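Local coordinates for protein putative agmatine deiminase (Streptococcus mutans, PDB 2EWO) that probably hydrolyses agmatine to N-carbamoylputrescine and ammonia, as an agmatine deiminase of the guanidine-group-modifying enzyme superfamily, at residues 92-97 with 133-138; 117-122 with 155-160. One frame throughout, in Å; residues are numbered along the deposited sequence.

Overall arrangement
Contacts 1 and 2 adjoin, with centres about 13 Å apart, and their segments alternate along the chain: 92-97, 117-122, 133-138, 155-160. Strand 113-119, which supplies contact 2, is followed in the chain by helix 137-146, whose beginning belongs to contact 1. The two contacts touch directly. Asp137 CB packs on Phe120 CE2 at 3.5 Å, while the Trp134 indole packs against Phe120 O, Asn121 and Ala122, its NE1 3.6 Å from Asn121 CA. Each contact is centred about 15 to 16 Å from the centre of the chain. Contact 1 meets two other subunits, whereas contact 2 stays within its own subunit.

Contact 1 of 2, residues 92-97 with 133-138; sequences TNDDAW and PWDQDA
Asp94 and Asp137 each turn a carboxylate oxygen toward backbone N-H groups of the other segment. Asp137 OD1 receives Asp94 N at 2.7 Å, with an N-H...O angle of 139° and the donor above the carboxylate plane. The same oxygen takes a weak second bond from Asp95 N at 3.4 Å, so two successive amides of the loop share one acceptor. Asp94 OD2 answers with two weak bonds, to Gln136 N at 3.2 Å and Asp137 N at 3.3 Å, where the chain enters helix 137-146. The two side chains cross obliquely, with their carboxylate planes 81° apart. Asp94 OD2 and Asp137 OD2, both acceptors, lie 3.5 Å apart with no bond between them.

Thr92 adds a bond at the other end, its OG1 donating to Gln136 OE1 at 2.8 Å. The bend of Gln136 at chi2 (-54°) places CD, and the amide then presents OE1 to the hydroxyl; NE2 bonds weakly to Asp135 OD2. The end of the Asp95 side chain leads away from the other segment: its OD2 accepts Trp97 NE1 at 2.9 Å, lying at the indole edge in the ring plane, and Trp38 NE1 satisfies its OD1. Asp137 OD2 has a weak hydrogen bond with Tyr131 OH, and the carbonyls of Asn93 and Asp94 are taken by Trp33 and Arg34.

Trp134 meets Phe132 of the second subunit and Thr92 N bonds Glu90 of the third, placing the junction beside subunit interfaces. Strand 86-90 is an outermost strand of its mixed sheet within this chain. The contact thus ties the loop between strands 86-90 and 104-107 to the start of helix 137-146.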
# COMPACT_ATOMS: atom_id res chain seq x y z
N THR A 92 0.46 0.30 -11.11
CA THR A 92 0.23 1.45 -10.22
C THR A 92 0.46 2.78 -10.94
O THR A 92 1.28 2.87 -11.85
CB THR A 92 1.17 1.46 -8.98
OG1 THR A 92 2.52 1.68 -9.41
CG2 THR A 92 1.10 0.16 -8.23
N ASN A 93 -0.27 3.82 -10.53
CA ASN A 93 -0.12 5.14 -11.13
C ASN A 93 -0.73 6.16 -10.19
O ASN A 93 -1.67 5.86 -9.46
CB ASN A 93 -0.87 5.22 -12.46
CG ASN A 93 -2.36 5.04 -12.29
OD1 ASN A 93 -3.04 5.90 -11.71
ND2 ASN A 93 -2.89 3.92 -12.77
N ASP A 94 -0.19 7.37 -10.22
CA ASP A 94 -0.70 8.43 -9.35
C ASP A 94 -1.97 9.03 -9.93
O ASP A 94 -2.80 9.58 -9.20
CB ASP A 94 0.37 9.49 -9.16
CG ASP A 94 1.61 8.94 -8.49
OD1 ASP A 94 1.47 8.42 -7.36
OD2 ASP A 94 2.70 9.02 -9.11
N ASP A 95 -2.09 8.93 -11.25
CA ASP A 95 -3.24 9.41 -11.99
C ASP A 95 -3.26 8.80 -13.37
O ASP A 95 -2.21 8.50 -13.93
CB ASP A 95 -3.23 10.93 -12.11
CG ASP A 95 -4.61 11.50 -11.96
OD1 ASP A 95 -5.54 10.72 -11.67
OD2 ASP A 95 -4.78 12.73 -12.13
N ALA A 96 -4.47 8.63 -13.92
CA ALA A 96 -4.66 8.00 -15.23
C ALA A 96 -4.45 8.91 -16.44
O ALA A 96 -5.40 9.50 -16.92
CB ALA A 96 -6.05 7.39 -15.30
N TRP A 97 -3.21 9.03 -16.92
CA TRP A 97 -2.92 9.86 -18.09
C TRP A 97 -1.83 9.24 -18.97
O TRP A 97 -0.86 9.89 -19.38
CB TRP A 97 -2.53 11.28 -17.66
CG TRP A 97 -3.59 11.91 -16.79
CD1 TRP A 97 -3.61 11.94 -15.43
CD2 TRP A 97 -4.83 12.48 -17.23
NE1 TRP A 97 -4.79 12.49 -14.99
CE2 TRP A 97 -5.56 12.83 -16.07
CE3 TRP A 97 -5.40 12.73 -18.48
CZ2 TRP A 97 -6.83 13.41 -16.13
CZ3 TRP A 97 -6.67 13.31 -18.54
CH2 TRP A 97 -7.37 13.64 -17.37
N PRO A 133 3.40 13.68 -5.45
CA PRO A 133 4.05 12.38 -5.72
C PRO A 133 3.73 11.91 -7.15
O PRO A 133 2.60 11.49 -7.43
CB PRO A 133 3.47 11.49 -4.63
CG PRO A 133 2.06 12.04 -4.47
CD PRO A 133 2.25 13.54 -4.53
N TRP A 134 4.71 12.00 -8.05
CA TRP A 134 4.55 11.60 -9.46
C TRP A 134 5.56 10.53 -9.86
O TRP A 134 5.83 10.31 -11.05
CB TRP A 134 4.72 12.81 -10.39
CG TRP A 134 6.11 13.43 -10.41
CD1 TRP A 134 7.23 12.89 -10.97
CD2 TRP A 134 6.51 14.70 -9.85
NE1 TRP A 134 8.31 13.74 -10.80
CE2 TRP A 134 7.89 14.85 -10.11
CE3 TRP A 134 5.83 15.71 -9.15
CZ2 TRP A 134 8.61 15.99 -9.70
CZ3 TRP A 134 6.54 16.83 -8.74
CH2 TRP A 134 7.92 16.96 -9.02
N ASP A 135 6.12 9.89 -8.85
CA ASP A 135 7.13 8.86 -9.04
C ASP A 135 6.57 7.57 -9.60
O ASP A 135 7.25 6.88 -10.36
CB ASP A 135 7.87 8.62 -7.72
CG ASP A 135 6.94 8.29 -6.56
OD1 ASP A 135 6.03 9.11 -6.27
OD2 ASP A 135 7.12 7.22 -5.94
N GLN A 136 5.33 7.22 -9.23
CA GLN A 136 4.74 5.99 -9.75
C GLN A 136 4.38 6.14 -11.23
O GLN A 136 4.41 5.16 -11.98
CB GLN A 136 3.49 5.59 -8.95
CG GLN A 136 3.75 5.11 -7.52
CD GLN A 136 4.76 3.97 -7.43
OE1 GLN A 136 4.65 2.97 -8.14
NE2 GLN A 136 5.75 4.10 -6.54
N ASP A 137 4.05 7.36 -11.65
CA ASP A 137 3.71 7.63 -13.04
C ASP A 137 4.99 7.58 -13.86
O ASP A 137 5.00 7.08 -14.98
CB ASP A 137 3.03 9.01 -13.21
CG ASP A 137 1.62 9.08 -12.58
OD1 ASP A 137 0.86 8.08 -12.62
OD2 ASP A 137 1.26 10.17 -12.06
N ALA A 138 6.08 8.10 -13.32
CA ALA A 138 7.34 8.05 -14.05
C ALA A 138 7.79 6.59 -14.23
O ALA A 138 8.79 6.32 -14.88
CB ALA A 138 8.41 8.85 -13.32

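Contact 2 of 2, residues 117-122 with 155-160; sequences DWEFNA and TKDFVL
Leu160 packs its CD2 methyl squarely on the Trp118 indole, a CH-pi contact 3.7 Å from the centroid of the six-membered ring and 4° off its normal. The two side chains run side by side, pointing the same way. Thr155 CG2 adds to this buried part, 3.4 Å from Trp118 CE3. Phe158 approaches obliquely, its CD1 3.8 Å from Trp118 CE3 and the ring planes at 48°. The indole NE1 is hydrogen-bonded to Thr104 OG1.

Backbone bonds hold the two segments together beside this packing: Thr155 N donates to Asp117 O at 3.2 Å in a nearly straight bond, and Glu119 N to Phe158 O, also at 3.2 Å. Glu119, bent at chi2 (-125°), lies closely against the type II turn from Thr155 to Phe158, its CG 3.0 Å from Thr155 O. The loose side is the turn's outer part, where Lys156 and Asp157 are exposed to solvent and give up little surface to the other segment.

Strands 113-119 and 152-155 are parallel neighbours joined through helix 137-146, a beta-alpha-beta crossover consistent with the alpha/beta-propeller fold of the guanidine-group-modifying enzymes.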
# COMPACT_ATOMS: atom_id res chain seq x y z
N ASP A 117 11.33 7.01 -23.75
CA ASP A 117 10.75 7.32 -22.45
C ASP A 117 11.24 8.69 -22.00
O ASP A 117 12.44 8.90 -21.81
CB ASP A 117 11.13 6.23 -21.43
CG ASP A 117 10.64 6.53 -20.03
OD1 ASP A 117 9.70 7.35 -19.87
OD2 ASP A 117 11.18 5.93 -19.08
N TRP A 118 10.31 9.63 -21.87
CA TRP A 118 10.64 11.00 -21.46
C TRP A 118 10.58 11.10 -19.94
O TRP A 118 10.20 10.15 -19.24
CB TRP A 118 9.65 12.01 -22.06
CG TRP A 118 9.30 11.82 -23.54
CD1 TRP A 118 8.20 11.17 -24.04
CD2 TRP A 118 10.07 12.23 -24.67
NE1 TRP A 118 8.25 11.15 -25.41
CE2 TRP A 118 9.39 11.79 -25.83
CE3 TRP A 118 11.28 12.92 -24.83
CZ2 TRP A 118 9.87 12.02 -27.12
CZ3 TRP A 118 11.76 13.15 -26.12
CH2 TRP A 118 11.05 12.70 -27.24
N GLU A 119 10.96 12.26 -19.42
CA GLU A 119 10.91 12.49 -17.99
C GLU A 119 9.56 13.11 -17.71
O GLU A 119 9.13 14.00 -18.42
CB GLU A 119 12.00 13.47 -17.58
CG GLU A 119 13.33 13.13 -18.14
CD GLU A 119 14.36 13.01 -17.06
OE1 GLU A 119 14.45 13.96 -16.25
OE2 GLU A 119 15.07 11.98 -17.02
N PHE A 120 8.89 12.64 -16.66
CA PHE A 120 7.57 13.15 -16.31
C PHE A 120 7.61 13.84 -14.95
O PHE A 120 8.08 13.25 -13.98
CB PHE A 120 6.58 11.99 -16.26
CG PHE A 120 5.19 12.39 -15.86
CD1 PHE A 120 4.40 13.16 -16.71
CD2 PHE A 120 4.66 11.98 -14.64
CE1 PHE A 120 3.11 13.51 -16.36
CE2 PHE A 120 3.37 12.32 -14.27
CZ PHE A 120 2.59 13.09 -15.13
N ASN A 121 7.11 15.07 -14.85
CA ASN A 121 7.13 15.75 -13.56
C ASN A 121 5.76 16.29 -13.18
O ASN A 121 5.66 17.28 -12.46
CB ASN A 121 8.16 16.87 -13.58
CG ASN A 121 7.89 17.88 -14.66
OD1 ASN A 121 8.53 18.93 -14.72
ND2 ASN A 121 6.93 17.57 -15.53
N ALA A 122 4.71 15.64 -13.67
CA ALA A 122 3.33 16.03 -13.40
C ALA A 122 2.96 17.39 -14.01
O ALA A 122 2.28 18.20 -13.38
CB ALA A 122 3.06 16.03 -11.90
N THR A 155 15.43 10.00 -22.25
CA THR A 155 15.81 11.40 -22.41
C THR A 155 16.10 11.98 -21.03
O THR A 155 15.24 12.62 -20.42
CB THR A 155 14.68 12.20 -23.09
OG1 THR A 155 13.46 12.04 -22.36
CG2 THR A 155 14.47 11.71 -24.52
N LYS A 156 17.31 11.76 -20.53
CA LYS A 156 17.67 12.25 -19.21
C LYS A 156 17.61 13.77 -19.11
O LYS A 156 18.15 14.49 -19.96
CB LYS A 156 19.05 11.74 -18.79
CG LYS A 156 19.40 12.02 -17.32
CD LYS A 156 20.60 11.22 -16.80
CE LYS A 156 20.82 11.45 -15.29
NZ LYS A 156 21.89 10.62 -14.66
N ASP A 157 16.94 14.22 -18.05
CA ASP A 157 16.76 15.64 -17.74
C ASP A 157 15.86 16.40 -18.71
O ASP A 157 15.71 17.61 -18.60
CB ASP A 157 18.11 16.33 -17.61
CG ASP A 157 18.91 15.82 -16.43
OD1 ASP A 157 18.34 15.77 -15.32
OD2 ASP A 157 20.09 15.46 -16.61
N PHE A 158 15.26 15.67 -19.65
CA PHE A 158 14.36 16.28 -20.62
C PHE A 158 12.93 15.85 -20.29
O PHE A 158 12.52 14.74 -20.61
CB PHE A 158 14.70 15.82 -22.03
CG PHE A 158 13.93 16.54 -23.09
CD1 PHE A 158 12.62 16.18 -23.37
CD2 PHE A 158 14.48 17.62 -23.75
CE1 PHE A 158 11.87 16.89 -24.30
CE2 PHE A 158 13.75 18.33 -24.68
CZ PHE A 158 12.44 17.97 -24.96
N VAL A 159 12.17 16.74 -19.66
CA VAL A 159 10.78 16.44 -19.28
C VAL A 159 9.75 16.82 -20.35
O VAL A 159 9.47 18.00 -20.58
CB VAL A 159 10.41 17.13 -17.93
CG1 VAL A 159 10.83 18.59 -17.95
CG2 VAL A 159 8.91 17.03 -17.69
N LEU A 160 9.18 15.81 -21.00
CA LEU A 160 8.18 16.03 -22.03
C LEU A 160 7.03 15.04 -21.84
O LEU A 160 7.25 13.91 -21.40
CB LEU A 160 8.79 15.82 -23.41
CG LEU A 160 7.84 16.01 -24.59
CD1 LEU A 160 7.41 17.47 -24.66
CD2 LEU A 160 8.53 15.59 -25.89